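Local coordinates for phosphoserine aminotransferase (Bacillus alcalophilus, PDB 1W23), which catalyses the reversible, pyridoxal 5'-phosphate-dependent transamination of 3-phosphohydroxypyruvate to phosphoserine, the second step of serine biosynthesis from 3-phosphoglycerate, at residues Gly283-His288 against Glu351-Phe356; Ile273-Ile278 against Gly292-Met297; Pro221-Leu224 against Thr228-Lys231. All blocks are in the same frame, centred on the assembly; numbering follows the deposited sequence.

Contact 1. Residues Gly283-His288 against Glu351-Phe356; sequences GFYVGH and ELMIQF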
loop_
_atom_site.group_PDB
_atom_site.type_symbol
_atom_site.label_atom_id
_atom_site.label_comp_id
_atom_site.label_asym_id
_atom_site.label_seq_id
_atom_site.Cartn_x
_atom_site.Cartn_y
_atom_site.Cartn_z
ATOM N N GLY A 283 26.941 -29.996 16.607
ATOM C CA GLY A 283 25.947 -29.578 17.587
ATOM C C GLY A 283 26.163 -28.189 18.145
ATOM O O GLY A 283 25.359 -27.729 18.985
ATOM N N PHE A 284 27.213 -27.468 17.763
ATOM C CA PHE A 284 27.388 -26.095 18.240
ATOM C C PHE A 284 26.250 -25.204 17.751
ATOM O O PHE A 284 25.801 -24.307 18.492
ATOM C CB PHE A 284 28.761 -25.607 17.816
ATOM C CG PHE A 284 29.119 -24.239 18.413
ATOM C CD1 PHE A 284 29.842 -24.160 19.607
ATOM C CD2 PHE A 284 28.731 -23.078 17.766
ATOM C CE1 PHE A 284 30.161 -22.920 20.144
ATOM C CE2 PHE A 284 29.049 -21.851 18.317
ATOM C CZ PHE A 284 29.770 -21.762 19.485
ATOM N N TYR A 285 25.813 -25.398 16.507
ATOM C CA TYR A 285 24.609 -24.802 15.945
ATOM C C TYR A 285 23.602 -25.915 15.740
ATOM O O TYR A 285 23.989 -26.983 15.200
ATOM C CB TYR A 285 24.874 -24.098 14.590
ATOM C CG TYR A 285 25.941 -23.042 14.696
ATOM C CD1 TYR A 285 27.214 -23.253 14.205
ATOM C CD2 TYR A 285 25.718 -21.827 15.313
ATOM C CE1 TYR A 285 28.228 -22.294 14.286
ATOM C CE2 TYR A 285 26.699 -20.864 15.432
ATOM C CZ TYR A 285 27.974 -21.098 14.925
ATOM O OH TYR A 285 28.934 -20.135 15.093
ATOM N N VAL A 286 22.348 -25.723 16.078
ATOM C CA VAL A 286 21.282 -26.689 15.953
ATOM C C VAL A 286 20.136 -26.053 15.175
ATOM O O VAL A 286 19.536 -25.036 15.602
ATOM C CB VAL A 286 20.771 -27.195 17.296
ATOM C CG1 VAL A 286 19.623 -28.153 17.124
ATOM C CG2 VAL A 286 21.912 -27.819 18.084
ATOM N N GLY A 287 19.821 -26.631 13.997
ATOM C CA GLY A 287 18.680 -26.114 13.233
ATOM C C GLY A 287 17.377 -26.476 13.917
ATOM O O GLY A 287 17.216 -27.574 14.488
ATOM N N HIS A 288 16.395 -25.597 13.790
ATOM C CA HIS A 288 15.044 -25.869 14.299
ATOM C C HIS A 288 14.314 -26.932 13.479
ATOM O O HIS A 288 13.620 -27.795 14.020
ATOM C CB HIS A 288 14.231 -24.562 14.351
ATOM C CG HIS A 288 12.831 -24.818 14.814
ATOM N ND1 HIS A 288 12.539 -25.053 16.121
ATOM C CD2 HIS A 288 11.637 -24.936 14.149
ATOM C CE1 HIS A 288 11.226 -25.297 16.280
ATOM N NE2 HIS A 288 10.674 -25.266 15.108
ATOM N N GLU A 351 31.687 -18.156 7.308
ATOM C CA GLU A 351 32.976 -17.831 7.898
ATOM C C GLU A 351 32.804 -17.280 9.320
ATOM O O GLU A 351 33.550 -17.635 10.251
ATOM C CB GLU A 351 33.704 -16.822 6.961
ATOM C CG GLU A 351 34.166 -17.547 5.673
ATOM C CD GLU A 351 34.733 -16.713 4.590
ATOM O OE1 GLU A 351 35.163 -17.235 3.515
ATOM O OE2 GLU A 351 34.807 -15.463 4.753
ATOM N N LEU A 352 31.807 -16.414 9.534
ATOM C CA LEU A 352 31.506 -15.919 10.871
ATOM C C LEU A 352 31.189 -17.070 11.801
ATOM O O LEU A 352 31.674 -17.133 12.941
ATOM C CB LEU A 352 30.305 -14.970 10.784
ATOM C CG LEU A 352 29.725 -14.433 12.093
ATOM C CD1 LEU A 352 30.373 -13.124 12.500
ATOM C CD2 LEU A 352 28.246 -14.074 12.009
ATOM N N MET A 353 30.327 -17.967 11.336
ATOM C CA MET A 353 29.892 -19.095 12.152
ATOM C C MET A 353 31.055 -20.019 12.527
ATOM O O MET A 353 31.163 -20.505 13.681
ATOM C CB MET A 353 28.784 -19.884 11.455
ATOM C CG MET A 353 27.464 -19.117 11.410
ATOM S SD MET A 353 26.167 -19.838 10.407
ATOM C CE MET A 353 25.637 -21.234 11.454
ATOM N N ILE A 354 31.929 -20.307 11.577
ATOM C CA ILE A 354 33.076 -21.186 11.846
ATOM C C ILE A 354 34.002 -20.523 12.844
ATOM O O ILE A 354 34.451 -21.136 13.811
ATOM C CB ILE A 354 33.788 -21.573 10.544
ATOM C CG1 ILE A 354 32.909 -22.488 9.698
ATOM C CG2 ILE A 354 35.155 -22.239 10.851
ATOM C CD1 ILE A 354 33.409 -22.712 8.308
ATOM N N GLN A 355 34.299 -19.246 12.623
ATOM C CA GLN A 355 35.213 -18.538 13.517
ATOM C C GLN A 355 34.642 -18.437 14.922
ATOM O O GLN A 355 35.369 -18.637 15.912
ATOM C CB GLN A 355 35.568 -17.156 12.923
ATOM C CG GLN A 355 36.497 -16.302 13.809
ATOM C CD GLN A 355 36.702 -14.875 13.303
ATOM O OE1 GLN A 355 36.929 -14.580 12.123
ATOM N NE2 GLN A 355 36.574 -13.905 14.191
ATOM N N PHE A 356 33.355 -18.162 15.041
ATOM C CA PHE A 356 32.757 -18.018 16.396
ATOM C C PHE A 356 32.834 -19.341 17.128
ATOM O O PHE A 356 33.154 -19.397 18.318
ATOM C CB PHE A 356 31.318 -17.494 16.259
ATOM C CG PHE A 356 30.714 -17.158 17.603
ATOM C CD1 PHE A 356 30.917 -15.900 18.152
ATOM C CD2 PHE A 356 29.994 -18.116 18.285
ATOM C CE1 PHE A 356 30.419 -15.655 19.419
ATOM C CE2 PHE A 356 29.473 -17.848 19.545
ATOM C CZ PHE A 356 29.681 -16.620 20.114
#
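Tyr285 and Met353 are the residues whose backbones come nearest across this contact, with 8.7 Å between their CA atoms. Residues 283-288 run from a turn into the short strand 286-287, whereas 351-356 form a regular piece of helix 343-359, so long side chains must span the gap. Tyr285 does most of this. Its CG stands anti to its own carbonyl carbon (chi1 -57°), and the ring reaches the helix with its hydroxyl leading. There Tyr285 OH donates a hydrogen bond of 2.7 Å to Met353 O. It meets the carbonyl in its plane, on a lone pair, at a C=O...O angle of 111°, and therefore comes from the flank of the oxygen. Tyrosine suits the place because it combines a hydroxyl for a backbone oxygen with two broad apolar faces.

Both faces are used. Met353, its chain bent at chi3 (74°), lays its methyl over the centre of one face; CE is 3.7 Å from the centroid of the Tyr285 ring, a CH-pi contact. Methionine's flexible, unbranched chain allows this. The sulfur stands farther off, SD 5.0 Å from the Tyr285 centroid. Over the opposite face sits Phe284, whose CD2 is 3.5 Å above the plane of the Tyr285 ring. Phe284 in turn extends to the helix, where its CZ meets Phe356 CD2 at 3.8 Å, the flat rings suiting close packing and the side chains nearly perpendicular. Phe356 CB also touches Tyr285 OH at 3.7 Å, and its ring packs edge-to-face on Phe312 of helix 306-318.

The arrangement is a Met-aromatic contact in an aromatic cluster. It joins the C-terminal helix to the residues leading into edge strand 286-287 of the three-stranded antiparallel sheet, in the small C-terminal domain found in fold-type I aminotransferases.

Contact 2. Residues Ile273-Ile278 against Gly292-Met297; sequences IIYDTI and GSRSLM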
loop_
_atom_site.group_PDB
_atom_site.type_symbol
_atom_site.label_atom_id
_atom_site.label_comp_id
_atom_site.label_asym_id
_atom_site.label_seq_id
_atom_site.Cartn_x
_atom_site.Cartn_y
_atom_site.Cartn_z
ATOM N N ILE A 273 25.161 -23.874 1.693
ATOM C CA ILE A 273 26.320 -23.303 2.423
ATOM C C ILE A 273 26.012 -23.200 3.885
ATOM O O ILE A 273 26.848 -23.557 4.735
ATOM C CB ILE A 273 26.694 -21.933 1.829
ATOM C CG1 ILE A 273 27.284 -22.061 0.398
ATOM C CG2 ILE A 273 27.663 -21.171 2.728
ATOM C CD1 ILE A 273 27.342 -20.761 -0.355
ATOM N N ILE A 274 24.824 -22.674 4.222
ATOM C CA ILE A 274 24.493 -22.456 5.628
ATOM C C ILE A 274 24.137 -23.761 6.318
ATOM O O ILE A 274 24.629 -24.027 7.429
ATOM C CB ILE A 274 23.371 -21.390 5.744
ATOM C CG1 ILE A 274 23.792 -20.074 5.056
ATOM C CG2 ILE A 274 23.054 -21.164 7.216
ATOM C CD1 ILE A 274 22.692 -19.060 4.938
ATOM N N TYR A 275 23.300 -24.601 5.713
ATOM C CA TYR A 275 22.976 -25.882 6.326
ATOM C C TYR A 275 24.209 -26.772 6.527
ATOM O O TYR A 275 24.306 -27.445 7.560
ATOM C CB TYR A 275 21.867 -26.612 5.579
ATOM C CG TYR A 275 20.491 -26.016 5.748
ATOM C CD1 TYR A 275 19.770 -25.538 4.688
ATOM C CD2 TYR A 275 19.898 -25.919 7.007
ATOM C CE1 TYR A 275 18.507 -24.979 4.829
ATOM C CE2 TYR A 275 18.639 -25.384 7.174
ATOM C CZ TYR A 275 17.954 -24.904 6.077
ATOM O OH TYR A 275 16.686 -24.371 6.291
ATOM N N ASP A 276 25.131 -26.778 5.567
ATOM C CA ASP A 276 26.347 -27.574 5.763
ATOM C C ASP A 276 27.128 -27.048 6.979
ATOM O O ASP A 276 27.731 -27.841 7.729
ATOM C CB ASP A 276 27.202 -27.561 4.508
ATOM C CG ASP A 276 26.759 -28.428 3.398
ATOM O OD1 ASP A 276 25.830 -29.238 3.548
ATOM O OD2 ASP A 276 27.396 -28.363 2.309
ATOM N N THR A 277 27.155 -25.732 7.148
ATOM C CA THR A 277 27.889 -25.153 8.294
ATOM C C THR A 277 27.264 -25.639 9.601
ATOM O O THR A 277 27.947 -25.998 10.568
ATOM C CB THR A 277 27.898 -23.645 8.223
ATOM O OG1 THR A 277 28.436 -23.201 6.947
ATOM C CG2 THR A 277 28.757 -23.016 9.280
ATOM N N ILE A 278 25.924 -25.634 9.668
ATOM C CA ILE A 278 25.236 -26.162 10.827
ATOM C C ILE A 278 25.564 -27.634 11.042
ATOM O O ILE A 278 25.923 -28.084 12.160
ATOM C CB ILE A 278 23.696 -25.926 10.694
ATOM C CG1 ILE A 278 23.388 -24.420 10.759
ATOM C CG2 ILE A 278 22.912 -26.707 11.742
ATOM C CD1 ILE A 278 21.936 -24.096 10.352
ATOM N N GLY A 292 14.073 -32.944 6.499
ATOM C CA GLY A 292 13.202 -33.121 5.357
ATOM C C GLY A 292 12.278 -31.961 5.080
ATOM O O GLY A 292 11.605 -31.938 4.019
ATOM N N SER A 293 12.182 -31.006 6.009
ATOM C CA SER A 293 11.306 -29.835 5.905
ATOM C C SER A 293 12.074 -28.548 5.857
ATOM O O SER A 293 11.477 -27.482 5.946
ATOM C CB SER A 293 10.338 -29.822 7.092
ATOM O OG SER A 293 9.422 -30.936 7.005
ATOM N N ARG A 294 13.402 -28.571 5.765
ATOM C CA ARG A 294 14.228 -27.354 5.806
ATOM C C ARG A 294 13.864 -26.368 4.721
ATOM O O ARG A 294 13.851 -26.717 3.548
ATOM C CB ARG A 294 15.691 -27.715 5.646
ATOM C CG ARG A 294 16.347 -28.146 6.952
ATOM C CD ARG A 294 17.735 -28.727 6.753
ATOM N NE ARG A 294 18.422 -28.791 8.058
ATOM C CZ ARG A 294 19.704 -29.162 8.205
ATOM N NH1 ARG A 294 20.413 -29.646 7.170
ATOM N NH2 ARG A 294 20.228 -29.079 9.437
ATOM N N SER A 295 13.612 -25.121 5.109
ATOM C CA SER A 295 13.335 -24.058 4.176
ATOM C C SER A 295 14.604 -23.633 3.443
ATOM O O SER A 295 15.696 -23.531 3.995
ATOM C CB SER A 295 12.787 -22.860 4.962
ATOM O OG SER A 295 12.632 -21.704 4.117
ATOM N N LEU A 296 14.441 -23.314 2.152
ATOM C CA LEU A 296 15.462 -22.676 1.329
ATOM C C LEU A 296 15.493 -21.174 1.483
ATOM O O LEU A 296 16.394 -20.529 0.944
ATOM C CB LEU A 296 15.259 -23.079 -0.140
ATOM C CG LEU A 296 15.439 -24.571 -0.406
ATOM C CD1 LEU A 296 15.022 -24.878 -1.842
ATOM C CD2 LEU A 296 16.869 -25.022 -0.152
ATOM N N MET A 297 14.506 -20.594 2.170
ATOM C CA MET A 297 14.296 -19.155 2.287
ATOM C C MET A 297 14.630 -18.568 3.672
ATOM O O MET A 297 15.103 -17.435 3.744
ATOM C CB MET A 297 12.824 -18.841 1.943
ATOM C CG MET A 297 12.456 -19.132 0.507
ATOM S SD MET A 297 13.049 -17.945 -0.730
ATOM C CE MET A 297 14.515 -18.736 -1.410
#
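Tyr275 and Arg294 run antiparallel, ring against stem, where helix 259-279 packs against the loop before strand 298-302, a loop with an ST turn at Ser295. Early in the helix, Ile273 O accepts from both Thr277 N and Thr277 OG1, the hydroxyl at 2.7 Å. Next, Tyr275 CG stands anti to its carbonyl carbon (chi1 -72°), which sends the ring across to the loop, where OH donates to Ser295 O over 2.6 Å, in the carbonyl plane and on a lone pair. Arg294 is drawn out along one ring face: its CD is 3.7 Å from the Tyr275 centroid, and its guanidinium is inclined only 20° to the ring, with NE 3.4 Å from Tyr275 CD2. Tyrosine thus pairs a donor with a flat face, arginine an apolar stem with a charge. Replacing Tyr275 by an alanine would probably leave Ser295 O without this donor and the arginine chain without the surface it lies on. One turn on, Ile278 brings CG2 to 4.3 Å from Arg294 NH2, which is salt-bridged to Asp279. Ser295 OG, also hydrogen-bonded to Asn150 of the cofactor pocket, closes the ST turn by accepting from Met297 N at 2.9 Å, with an N-H...O angle of 155°.

Contact 3. Residues Pro221-Leu224 against Thr228-Lys231; sequences PTML and THIK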
loop_
_atom_site.group_PDB
_atom_site.type_symbol
_atom_site.label_atom_id
_atom_site.label_comp_id
_atom_site.label_asym_id
_atom_site.label_seq_id
_atom_site.Cartn_x
_atom_site.Cartn_y
_atom_site.Cartn_z
ATOM N N PRO A 221 -18.147 -5.408 1.408
ATOM C CA PRO A 221 -17.773 -4.078 0.918
ATOM C C PRO A 221 -17.057 -4.158 -0.424
ATOM O O PRO A 221 -16.262 -5.081 -0.683
ATOM C CB PRO A 221 -16.832 -3.595 1.970
ATOM C CG PRO A 221 -17.408 -4.210 3.224
ATOM C CD PRO A 221 -17.745 -5.621 2.795
ATOM N N THR A 222 -17.237 -3.115 -1.248
ATOM C CA THR A 222 -16.691 -3.080 -2.597
ATOM C C THR A 222 -15.202 -3.403 -2.646
ATOM O O THR A 222 -14.733 -4.234 -3.467
ATOM C CB THR A 222 -16.963 -1.666 -3.189
ATOM O OG1 THR A 222 -18.355 -1.358 -3.093
ATOM C CG2 THR A 222 -16.581 -1.698 -4.652
ATOM N N MET A 223 -14.425 -2.740 -1.807
ATOM C CA MET A 223 -12.950 -2.893 -1.845
ATOM C C MET A 223 -12.543 -4.287 -1.405
ATOM O O MET A 223 -11.395 -4.672 -1.698
ATOM C CB MET A 223 -12.263 -1.862 -0.936
ATOM C CG MET A 223 -12.030 -0.486 -1.560
ATOM S SD MET A 223 -10.830 -0.526 -2.923
ATOM C CE MET A 223 -9.296 -0.823 -2.059
ATOM N N LEU A 224 -13.391 -5.037 -0.708
ATOM C CA LEU A 224 -13.062 -6.342 -0.145
ATOM C C LEU A 224 -13.551 -7.498 -1.005
ATOM O O LEU A 224 -13.328 -8.656 -0.599
ATOM C CB LEU A 224 -13.534 -6.461 1.298
ATOM C CG LEU A 224 -12.775 -5.505 2.261
ATOM C CD1 LEU A 224 -13.527 -5.305 3.550
ATOM C CD2 LEU A 224 -11.382 -6.075 2.507
ATOM N N THR A 228 -14.332 -7.066 -7.602
ATOM C CA THR A 228 -14.071 -5.651 -7.891
ATOM C C THR A 228 -12.757 -5.497 -8.592
ATOM O O THR A 228 -12.625 -4.762 -9.591
ATOM C CB THR A 228 -14.081 -4.856 -6.557
ATOM O OG1 THR A 228 -15.390 -4.940 -5.985
ATOM C CG2 THR A 228 -13.690 -3.412 -6.753
ATOM N N HIS A 229 -11.748 -6.164 -8.040
ATOM C CA HIS A 229 -10.388 -6.019 -8.533
ATOM C C HIS A 229 -10.159 -6.817 -9.820
ATOM O O HIS A 229 -9.402 -6.398 -10.695
ATOM C CB HIS A 229 -9.393 -6.414 -7.424
ATOM C CG HIS A 229 -9.637 -5.554 -6.208
ATOM N ND1 HIS A 229 -9.279 -4.209 -6.207
ATOM C CD2 HIS A 229 -10.247 -5.860 -5.027
ATOM C CE1 HIS A 229 -9.653 -3.733 -5.025
ATOM N NE2 HIS A 229 -10.223 -4.690 -4.282
ATOM N N ILE A 230 -10.800 -7.979 -9.973
ATOM C CA ILE A 230 -10.747 -8.744 -11.203
ATOM C C ILE A 230 -11.345 -7.904 -12.334
ATOM O O ILE A 230 -10.718 -7.720 -13.397
ATOM C CB ILE A 230 -11.533 -10.068 -11.073
ATOM C CG1 ILE A 230 -10.727 -11.011 -10.116
ATOM C CG2 ILE A 230 -11.757 -10.739 -12.400
ATOM C CD1 ILE A 230 -11.557 -12.203 -9.627
ATOM N N LYS A 231 -12.534 -7.346 -12.164
ATOM C CA LYS A 231 -13.199 -6.620 -13.213
ATOM C C LYS A 231 -12.464 -5.358 -13.634
ATOM O O LYS A 231 -12.432 -5.007 -14.801
ATOM C CB LYS A 231 -14.653 -6.295 -12.754
ATOM C CG LYS A 231 -15.541 -7.540 -12.852
ATOM C CD LYS A 231 -17.033 -7.257 -12.539
ATOM C CE LYS A 231 -17.810 -8.537 -12.789
ATOM N NZ LYS A 231 -19.053 -8.765 -12.039
#
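Two side chains of helix 226-231, Thr228 and His229, turn to successive carbonyl oxygens of the 3-10 turn 222-224. The side chains of Thr222 and Thr228 meet nearly perpendicular, and so do those of Met223 and His229. Thr228 OG1 donates to Thr222 O at 2.7 Å, the donor tilted 23° from the carbonyl plane. Its chi1 of -63° sets OG1 anti to the carbonyl carbon, toward Thr222 O, and the methyl anti to the backbone N, where CG2 meets Thr222 CG2 at 4.0 Å; threonine offers both donor and methyl. The ring of His229 presents its edge: NE2 donates to Met223 O over 2.8 Å, nearly straight at 169°. That oxygen lies in the imidazole plane, although the nitrogen stands above the carbonyl plane. The bent chain of Met223 brings SD to the same ring edge, 4.0 Å from His229 CE1.

On its other sides the turn meets the second subunit: Thr222 OG1 is hydrogen-bonded to Glu109 of that chain, and Leu224 packs on its counterpart there. Met223 also touches Asn237, a pyridoxal phosphate-binding residue. The contact thus lies at the dimer interface beside a cofactor site, a region built from both subunits in fold-type I enzymes.

How the contacts relate
Contacts 1 and 2 are neighbours that touch by packing, their centres 12 Å apart and their segments alternating along the chain. Helix 259-279 joins them: Ile278 CG2 lies 3.6 Å from Tyr285 O, and Thr277 CG2 lies 3.8 Å from Met353 CB. The same helix therefore faces the loop 292-297 on one flank and the C-terminal helix on another. Contact 3 stands apart, across the chain's centre, about 48 Å from contact 1 and 40 Å from contact 2, centre to centre. The side chain of Met223 is about 6 Å from one bound pyridoxal phosphate and that of Ser295 about 10 Å from another, whereas contact 1 lies far from the cofactor site.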